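Local coordinates for putative beta-glucosidase (Bifidobacterium adolescentis, PDB 5WAB), which acts as a beta-glucosidase of glycoside hydrolase family 3, and may also remove terminal alpha-L-arabinopyranosyl units from ginsenoside Rb2, at residues G138-V143 and K189-W194; D163-S168 and C198-I203; P377-D382 and A428-L433. All blocks are in the same frame, centred on the assembly; numbering follows the deposited sequence.

Interactions 1 and 2 belong to the N-terminal TIM-barrel domain, and interaction 3 to the C-terminal domain. The first two cross along the chain: segment 189-194 leads into parallel strand 195-198, and segment 198-203 begins on its last residue. Their centres are still about 25 Å apart. Interaction 1 sits ahead of that strand and is small and apolar. Interaction 2 lies at its C-terminal end and relies on arginine groups, backbone carbonyls and a tyrosine ring. Interaction 3 lies about 42 Å from interaction 1, between centres, and joins a loop to a helix. It combines a buried phenylalanine with a charged site at the surface. All three contacts mix buried with more accessible residues.

Interaction 1: residues G138-V143 and K189-W194; sequences GIVAGV and KTAQPW
The contact lies in the TIM-barrel domain, where helix 129-144 packs against the turn that leads from helix 182-190 into strand 195-198. Within the helix, Gly138 O accepts a bond from Gly142 N. Ile139 points elsewhere and touches Ile86 of helix 83-99. Val140 carries the contact. Its CG1 is anti to the backbone N (chi1 175°), and this branch does the touching. CG1 meets Ala191 CB, methyl to methyl, at 3.7 Å. The same methyl lies 3.9 Å from Pro193 CA and 4.0 Å from Pro193 CG, so it rests against the proline ring as well. Ala191 is the first residue past helix 182-190 to leave helical geometry, so its methyl belongs to the turn. Ala141 adds a looser touch, with its N 4.4 Å from Ala191 CB. Gly142 has no room for a side chain, which would run into Gly138 O. Val143 turns to strand 149-155 and touches Thr150, a residue that Val140 and Pro193 also reach. Just past it, the side-chain amide of Gln144 bonds the turn twice: OE1 takes Trp194 N, and NE2 reaches Gln192 O.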
loop_
_atom_site.group_PDB
_atom_site.type_symbol
_atom_site.label_atom_id
_atom_site.label_comp_id
_atom_site.label_asym_id
_atom_site.label_seq_id
_atom_site.Cartn_x
_atom_site.Cartn_y
_atom_site.Cartn_z
ATOM N N GLY A 138 -7.152 6.406 -4.026
ATOM C CA GLY A 138 -8.554 6.062 -4.170
ATOM C C GLY A 138 -9.286 6.009 -2.845
ATOM O O GLY A 138 -10.475 6.340 -2.775
ATOM N N ILE A 139 -8.594 5.606 -1.778
ATOM C CA ILE A 139 -9.213 5.585 -0.454
ATOM C C ILE A 139 -9.511 7.003 0.018
ATOM O O ILE A 139 -10.606 7.291 0.513
ATOM C CB ILE A 139 -8.325 4.828 0.551
ATOM C CG1 ILE A 139 -8.188 3.364 0.138
ATOM C CG2 ILE A 139 -8.912 4.900 1.943
ATOM C CD1 ILE A 139 -9.506 2.614 0.117
ATOM N N VAL A 140 -8.535 7.906 -0.114
ATOM C CA VAL A 140 -8.717 9.287 0.336
ATOM C C VAL A 140 -9.813 9.977 -0.468
ATOM O O VAL A 140 -10.752 10.555 0.094
ATOM C CB VAL A 140 -7.388 10.059 0.243
ATOM C CG1 VAL A 140 -7.599 11.517 0.590
ATOM C CG2 VAL A 140 -6.337 9.431 1.160
ATOM N N ALA A 141 -9.700 9.944 -1.798
ATOM C CA ALA A 141 -10.693 10.610 -2.638
ATOM C C ALA A 141 -12.065 9.965 -2.492
ATOM O O ALA A 141 -13.090 10.656 -2.502
ATOM C CB ALA A 141 -10.249 10.592 -4.098
ATOM N N GLY A 142 -12.103 8.640 -2.358
ATOM C CA GLY A 142 -13.378 7.955 -2.251
ATOM C C GLY A 142 -14.108 8.270 -0.961
ATOM O O GLY A 142 -15.293 8.609 -0.977
ATOM N N VAL A 143 -13.419 8.144 0.177
ATOM C CA VAL A 143 -14.067 8.385 1.466
ATOM C C VAL A 143 -14.525 9.835 1.566
ATOM O O VAL A 143 -15.682 10.120 1.901
ATOM C CB VAL A 143 -13.122 8.021 2.623
ATOM C CG1 VAL A 143 -13.716 8.454 3.961
ATOM C CG2 VAL A 143 -12.811 6.538 2.631
ATOM N N LYS A 189 -1.140 16.201 -2.749
ATOM C CA LYS A 189 -1.341 17.145 -3.839
ATOM C C LYS A 189 -2.548 16.776 -4.699
ATOM O O LYS A 189 -3.264 17.664 -5.172
ATOM C CB LYS A 189 -0.076 17.239 -4.689
ATOM C CG LYS A 189 1.053 17.975 -3.998
ATOM C CD LYS A 189 2.305 17.971 -4.842
ATOM C CE LYS A 189 3.381 18.827 -4.216
ATOM N NZ LYS A 189 4.686 18.691 -4.924
ATOM N N THR A 190 -2.798 15.484 -4.923
ATOM C CA THR A 190 -3.894 15.108 -5.815
ATOM C C THR A 190 -5.220 15.149 -5.079
ATOM O O THR A 190 -6.174 15.792 -5.533
ATOM C CB THR A 190 -3.653 13.734 -6.423
ATOM O OG1 THR A 190 -2.412 13.764 -7.131
ATOM C CG2 THR A 190 -4.794 13.370 -7.388
ATOM N N ALA A 191 -5.305 14.460 -3.955
ATOM C CA ALA A 191 -6.452 14.642 -3.100
ATOM C C ALA A 191 -5.967 15.606 -2.028
ATOM O O ALA A 191 -4.986 16.320 -2.238
ATOM C CB ALA A 191 -6.941 13.297 -2.553
ATOM N N GLN A 192 -6.584 15.600 -0.884
ATOM C CA GLN A 192 -6.149 16.506 0.165
ATOM C C GLN A 192 -6.709 15.899 1.432
ATOM O O GLN A 192 -7.820 16.249 1.853
ATOM C CB GLN A 192 -6.641 17.944 -0.045
ATOM C CG GLN A 192 -5.747 18.832 -0.928
ATOM C CD GLN A 192 -4.512 19.373 -0.193
ATOM O OE1 GLN A 192 -4.432 19.329 1.039
ATOM N NE2 GLN A 192 -3.546 19.885 -0.955
ATOM N N PRO A 193 -5.987 14.968 2.045
ATOM C CA PRO A 193 -6.554 14.263 3.194
ATOM C C PRO A 193 -6.824 15.248 4.316
ATOM O O PRO A 193 -5.983 16.087 4.647
ATOM C CB PRO A 193 -5.465 13.250 3.566
ATOM C CG PRO A 193 -4.510 13.237 2.404
ATOM C CD PRO A 193 -4.588 14.593 1.797
ATOM N N TRP A 194 -8.016 15.154 4.891
ATOM C CA TRP A 194 -8.360 16.103 5.935
ATOM C C TRP A 194 -7.522 15.886 7.190
ATOM O O TRP A 194 -7.462 16.780 8.040
ATOM C CB TRP A 194 -9.870 16.025 6.218
ATOM C CG TRP A 194 -10.702 16.371 4.994
ATOM C CD1 TRP A 194 -10.252 16.933 3.829
ATOM C CD2 TRP A 194 -12.117 16.182 4.819
ATOM N NE1 TRP A 194 -11.290 17.100 2.942
ATOM C CE2 TRP A 194 -12.446 16.651 3.525
ATOM C CE3 TRP A 194 -13.136 15.668 5.628
ATOM C CZ2 TRP A 194 -13.750 16.618 3.027
ATOM C CZ3 TRP A 194 -14.424 15.639 5.135
ATOM C CH2 TRP A 194 -14.721 16.107 3.845
#

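Interaction 2: residues D163-S168 and C198-I203; sequences DRLRVS and CSYNRI
Arg164 has CG in the crowded position between backbone N and carbonyl carbon (chi1 76°), and its chain then runs extended beside Tyr200. Leu165 starts away from the other segment, but with CG anti to its carbonyl carbon it brings CD2 back over the Tyr200 ring. Arg202 bends at chi3 (-66°), which carries its guanidinium to the 163-168 loop. Leu165 CD2 lies over one ring face, offset toward the rim, in a CH-pi contact 3.4 Å from Tyr200 CD1. Tyr200 CE2 stands 4.1 Å from Arg164 CZ, over the centre of that guanidinium, with the planes 47° apart. The Arg164 charge is paired with Glu161, and Tyr200 OH bonds Trp233 O. Arg202 NE donates to Arg166 O at 2.9 Å, nearly along the C=O axis, and NH2 adds a weak bond to the same oxygen. Ser168 CB covers one face of this guanidinium. Arg166 itself grips Asp163 OD1 side-on through NE and NH2. A water donates to both Leu165 O and Tyr200 O. Arg202 N meets Val167 O at 3.0 Å in a nearly straight bond. Ser168 and Arg202 thus form a parallel beta bridge in a small mixed sheet, which strand 517-519 extends. The sheet follows barrel strands 149-155 and 195-198 at their C-terminal ends, where TIM barrels carry their active sites.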
loop_
_atom_site.group_PDB
_atom_site.type_symbol
_atom_site.label_atom_id
_atom_site.label_comp_id
_atom_site.label_asym_id
_atom_site.label_seq_id
_atom_site.Cartn_x
_atom_site.Cartn_y
_atom_site.Cartn_z
ATOM N N ASP A 163 11.193 -2.126 17.611
ATOM C CA ASP A 163 11.619 -0.916 18.315
ATOM C C ASP A 163 11.020 0.343 17.691
ATOM O O ASP A 163 11.649 1.403 17.688
ATOM C CB ASP A 163 13.148 -0.817 18.350
ATOM C CG ASP A 163 13.655 0.079 19.462
ATOM O OD1 ASP A 163 12.894 0.322 20.427
ATOM O OD2 ASP A 163 14.809 0.552 19.361
ATOM N N ARG A 164 9.791 0.243 17.175
ATOM C CA ARG A 164 9.191 1.349 16.430
ATOM C C ARG A 164 8.989 2.605 17.270
ATOM O O ARG A 164 8.940 3.707 16.709
ATOM C CB ARG A 164 7.851 0.919 15.833
ATOM C CG ARG A 164 6.719 0.857 16.839
ATOM C CD ARG A 164 5.504 0.178 16.245
ATOM N NE ARG A 164 4.465 -0.057 17.242
ATOM C CZ ARG A 164 3.171 -0.169 16.958
ATOM N NH1 ARG A 164 2.751 -0.064 15.702
ATOM N NH2 ARG A 164 2.296 -0.381 17.932
ATOM N N LEU A 165 8.893 2.477 18.594
ATOM C CA LEU A 165 8.643 3.638 19.440
ATOM C C LEU A 165 9.892 4.470 19.669
ATOM O O LEU A 165 9.778 5.630 20.074
ATOM C CB LEU A 165 8.089 3.201 20.800
ATOM C CG LEU A 165 6.777 2.420 20.815
ATOM C CD1 LEU A 165 6.454 1.897 22.214
ATOM C CD2 LEU A 165 5.668 3.310 20.323
ATOM N N ARG A 166 11.073 3.908 19.421
ATOM C CA ARG A 166 12.317 4.584 19.756
ATOM C C ARG A 166 13.276 4.696 18.577
ATOM O O ARG A 166 14.059 5.649 18.518
ATOM C CB ARG A 166 13.000 3.859 20.918
ATOM C CG ARG A 166 12.240 3.953 22.235
ATOM C CD ARG A 166 12.971 3.221 23.347
ATOM N NE ARG A 166 13.200 1.821 22.996
ATOM C CZ ARG A 166 13.813 0.942 23.779
ATOM N NH1 ARG A 166 14.267 1.315 24.967
ATOM N NH2 ARG A 166 13.966 -0.314 23.374
ATOM N N VAL A 167 13.229 3.744 17.639
ATOM C CA VAL A 167 14.294 3.643 16.644
ATOM C C VAL A 167 14.332 4.894 15.774
ATOM O O VAL A 167 13.300 5.513 15.478
ATOM C CB VAL A 167 14.143 2.371 15.787
ATOM C CG1 VAL A 167 12.988 2.487 14.810
ATOM C CG2 VAL A 167 15.419 2.088 15.037
ATOM N N SER A 168 15.537 5.286 15.382
ATOM C CA SER A 168 15.733 6.379 14.447
ATOM C C SER A 168 16.027 5.791 13.075
ATOM O O SER A 168 17.061 5.145 12.879
ATOM C CB SER A 168 16.878 7.280 14.905
ATOM O OG SER A 168 17.256 8.193 13.889
ATOM N N CYS A 198 1.126 11.061 11.989
ATOM C CA CYS A 198 2.570 10.921 11.982
ATOM C C CYS A 198 2.964 9.578 12.588
ATOM O O CYS A 198 2.184 8.931 13.292
ATOM C CB CYS A 198 3.230 12.063 12.757
ATOM S SG CYS A 198 3.279 11.801 14.547
ATOM N N SER A 199 4.196 9.164 12.312
ATOM C CA SER A 199 4.704 7.877 12.765
ATOM C C SER A 199 5.322 7.988 14.159
ATOM O O SER A 199 5.641 9.075 14.642
ATOM C CB SER A 199 5.735 7.332 11.776
ATOM O OG SER A 199 6.824 8.228 11.645
ATOM N N TYR A 200 5.500 6.826 14.796
ATOM C CA TYR A 200 6.139 6.778 16.108
ATOM C C TYR A 200 7.632 7.048 16.029
ATOM O O TYR A 200 8.213 7.569 16.988
ATOM C CB TYR A 200 5.944 5.408 16.757
ATOM C CG TYR A 200 4.590 5.124 17.359
ATOM C CD1 TYR A 200 4.172 5.772 18.513
ATOM C CD2 TYR A 200 3.749 4.171 16.800
ATOM C CE1 TYR A 200 2.941 5.495 19.078
ATOM C CE2 TYR A 200 2.523 3.886 17.357
ATOM C CZ TYR A 200 2.121 4.552 18.494
ATOM O OH TYR A 200 0.894 4.270 19.050
ATOM N N ASN A 201 8.276 6.669 14.927
ATOM C CA ASN A 201 9.724 6.572 14.918
ATOM C C ASN A 201 10.361 7.942 14.734
ATOM O O ASN A 201 9.700 8.935 14.422
ATOM C CB ASN A 201 10.197 5.638 13.810
ATOM C CG ASN A 201 9.736 6.087 12.435
ATOM O OD1 ASN A 201 8.594 5.846 12.040
ATOM N ND2 ASN A 201 10.623 6.749 11.701
ATOM N N ARG A 202 11.674 7.972 14.915
ATOM C CA ARG A 202 12.486 9.134 14.600
ATOM C C ARG A 202 13.041 9.000 13.189
ATOM O O ARG A 202 13.239 7.892 12.680
ATOM C CB ARG A 202 13.648 9.281 15.590
ATOM C CG ARG A 202 13.261 9.574 17.032
ATOM C CD ARG A 202 14.501 9.640 17.920
ATOM N NE ARG A 202 15.155 8.341 18.016
ATOM C CZ ARG A 202 16.429 8.156 18.356
ATOM N NH1 ARG A 202 17.213 9.189 18.633
ATOM N NH2 ARG A 202 16.926 6.928 18.412
ATOM N N ILE A 203 13.278 10.142 12.550
ATOM C CA ILE A 203 13.967 10.199 11.265
ATOM C C ILE A 203 15.187 11.085 11.457
ATOM O O ILE A 203 15.055 12.301 11.650
ATOM C CB ILE A 203 13.071 10.731 10.142
ATOM C CG1 ILE A 203 11.869 9.806 9.947
ATOM C CG2 ILE A 203 13.881 10.894 8.855
ATOM C CD1 ILE A 203 10.853 10.320 8.951
HETATM O O HOH W 1 7.443 7.144 20.116
#

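Interaction 3: residues P377-D382 and A428-L433; sequences PGFTLD and AKQVEL
The loop after edge strand 373-376 meets the start of helix 428-438 in the C-terminal alpha/beta domain. Stacking and apolar contacts centre on Phe379. Gln430 CG sits over the middle of its ring in a CH-pi contact, 3.7 Å from the ring centroid. The Gln430 amide stacks on the same ring, with the planes 21° apart. Leu433 CD2 comes in at the ring edge, 3.5 Å from Phe379 CD2. It also lies 3.8 Å from Gly378 CA, where a side chain would clash with it. An alanine in place of Phe379 would remove the ring under Gln430 and the edge contact to Leu433, and would probably loosen the loop on the helix. Polar bonds gather at Lys429, whose extended chain crosses to the loop. Its NZ donates to Asp382 O at 3.0 Å and to Thr380 OG1 at 3.1 Å. NZ also forms a salt bridge with Asp382 OD1, though its hydrogen bond there is weak. Glu384 O is a further acceptor. Thr380 OG1 donates to Asp382 OD1 at 2.5 Å. A water links Gln430 NE2 to Thr380 O, while Gln430 OE1 takes Gly409 N. The Lys429 ammonium is likely to stay charged and to tie Thr380, Asp382 and Glu384 together.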
loop_
_atom_site.group_PDB
_atom_site.type_symbol
_atom_site.label_atom_id
_atom_site.label_comp_id
_atom_site.label_asym_id
_atom_site.label_seq_id
_atom_site.Cartn_x
_atom_site.Cartn_y
_atom_site.Cartn_z
ATOM N N PRO A 377 -8.689 -31.459 6.596
ATOM C CA PRO A 377 -7.919 -30.324 7.139
ATOM C C PRO A 377 -6.440 -30.411 6.814
ATOM O O PRO A 377 -5.817 -29.393 6.491
ATOM C CB PRO A 377 -8.180 -30.412 8.650
ATOM C CG PRO A 377 -9.428 -31.233 8.783
ATOM C CD PRO A 377 -9.396 -32.207 7.648
ATOM N N GLY A 378 -5.865 -31.606 6.873
ATOM C CA GLY A 378 -4.449 -31.797 6.578
ATOM C C GLY A 378 -3.505 -31.340 7.657
ATOM O O GLY A 378 -2.595 -32.078 8.042
ATOM N N PHE A 379 -3.704 -30.129 8.168
ATOM C CA PHE A 379 -2.824 -29.561 9.176
ATOM C C PHE A 379 -3.638 -28.621 10.052
ATOM O O PHE A 379 -4.785 -28.287 9.745
ATOM C CB PHE A 379 -1.634 -28.841 8.531
ATOM C CG PHE A 379 -2.033 -27.771 7.550
ATOM C CD1 PHE A 379 -2.193 -26.455 7.958
ATOM C CD2 PHE A 379 -2.250 -28.080 6.218
ATOM C CE1 PHE A 379 -2.559 -25.473 7.056
ATOM C CE2 PHE A 379 -2.620 -27.102 5.312
ATOM C CZ PHE A 379 -2.773 -25.799 5.731
ATOM N N THR A 380 -3.034 -28.201 11.154
ATOM C CA THR A 380 -3.658 -27.249 12.058
ATOM C C THR A 380 -3.018 -25.874 11.909
ATOM O O THR A 380 -1.881 -25.736 11.452
ATOM C CB THR A 380 -3.552 -27.738 13.503
ATOM O OG1 THR A 380 -2.185 -28.035 13.808
ATOM C CG2 THR A 380 -4.392 -28.987 13.693
ATOM N N LEU A 381 -3.782 -24.844 12.282
ATOM C CA LEU A 381 -3.323 -23.464 12.171
ATOM C C LEU A 381 -2.546 -23.002 13.395
ATOM O O LEU A 381 -2.556 -21.810 13.721
ATOM C CB LEU A 381 -4.510 -22.538 11.903
ATOM C CG LEU A 381 -5.284 -22.835 10.612
ATOM C CD1 LEU A 381 -6.388 -21.808 10.371
ATOM C CD2 LEU A 381 -4.346 -22.917 9.417
ATOM N N ASP A 382 -1.872 -23.914 14.079
ATOM C CA ASP A 382 -1.080 -23.618 15.259
ATOM C C ASP A 382 0.369 -24.022 15.019
ATOM O O ASP A 382 0.731 -24.532 13.955
ATOM C CB ASP A 382 -1.648 -24.322 16.495
ATOM C CG ASP A 382 -1.931 -25.792 16.262
ATOM O OD1 ASP A 382 -1.181 -26.447 15.505
ATOM O OD2 ASP A 382 -2.910 -26.295 16.852
ATOM N N ALA A 428 6.568 -25.339 8.007
ATOM C CA ALA A 428 7.239 -26.499 7.421
ATOM C C ALA A 428 6.326 -27.716 7.325
ATOM O O ALA A 428 6.449 -28.506 6.381
ATOM C CB ALA A 428 8.485 -26.845 8.236
ATOM N N LYS A 429 5.428 -27.901 8.295
ATOM C CA LYS A 429 4.524 -29.044 8.231
ATOM C C LYS A 429 3.535 -28.917 7.075
ATOM O O LYS A 429 3.057 -29.935 6.560
ATOM C CB LYS A 429 3.806 -29.214 9.572
ATOM C CG LYS A 429 2.933 -28.046 9.992
ATOM C CD LYS A 429 2.303 -28.314 11.354
ATOM C CE LYS A 429 1.392 -27.176 11.779
ATOM N NZ LYS A 429 0.739 -27.444 13.089
ATOM N N GLN A 430 3.225 -27.683 6.652
ATOM C CA GLN A 430 2.414 -27.486 5.452
ATOM C C GLN A 430 3.183 -27.862 4.191
ATOM O O GLN A 430 2.594 -28.345 3.219
ATOM C CB GLN A 430 1.938 -26.045 5.361
ATOM C CG GLN A 430 1.077 -25.601 6.516
ATOM C CD GLN A 430 0.553 -24.199 6.313
ATOM O OE1 GLN A 430 0.497 -23.706 5.186
ATOM N NE2 GLN A 430 0.173 -23.543 7.404
ATOM N N VAL A 431 4.488 -27.597 4.168
ATOM C CA VAL A 431 5.302 -28.043 3.043
ATOM C C VAL A 431 5.395 -29.565 3.016
ATOM O O VAL A 431 5.321 -30.185 1.948
ATOM C CB VAL A 431 6.690 -27.388 3.093
ATOM C CG1 VAL A 431 7.534 -27.872 1.938
ATOM C CG2 VAL A 431 6.549 -25.877 3.044
ATOM N N GLU A 432 5.556 -30.193 4.185
ATOM C CA GLU A 432 5.609 -31.651 4.233
ATOM C C GLU A 432 4.321 -32.268 3.712
ATOM O O GLU A 432 4.355 -33.266 2.983
ATOM C CB GLU A 432 5.888 -32.136 5.655
ATOM C CG GLU A 432 7.329 -31.974 6.105
ATOM C CD GLU A 432 7.485 -32.127 7.605
ATOM O OE1 GLU A 432 7.790 -31.119 8.283
ATOM O OE2 GLU A 432 7.287 -33.257 8.106
ATOM N N LEU A 433 3.173 -31.690 4.074
ATOM C CA LEU A 433 1.901 -32.212 3.584
ATOM C C LEU A 433 1.798 -32.075 2.073
ATOM O O LEU A 433 1.310 -32.984 1.391
ATOM C CB LEU A 433 0.737 -31.496 4.264
ATOM C CG LEU A 433 -0.632 -31.847 3.686
ATOM C CD1 LEU A 433 -1.007 -33.268 4.042
ATOM C CD2 LEU A 433 -1.681 -30.874 4.183
HETATM O O HOH W 2 0.315 -24.495 9.694
#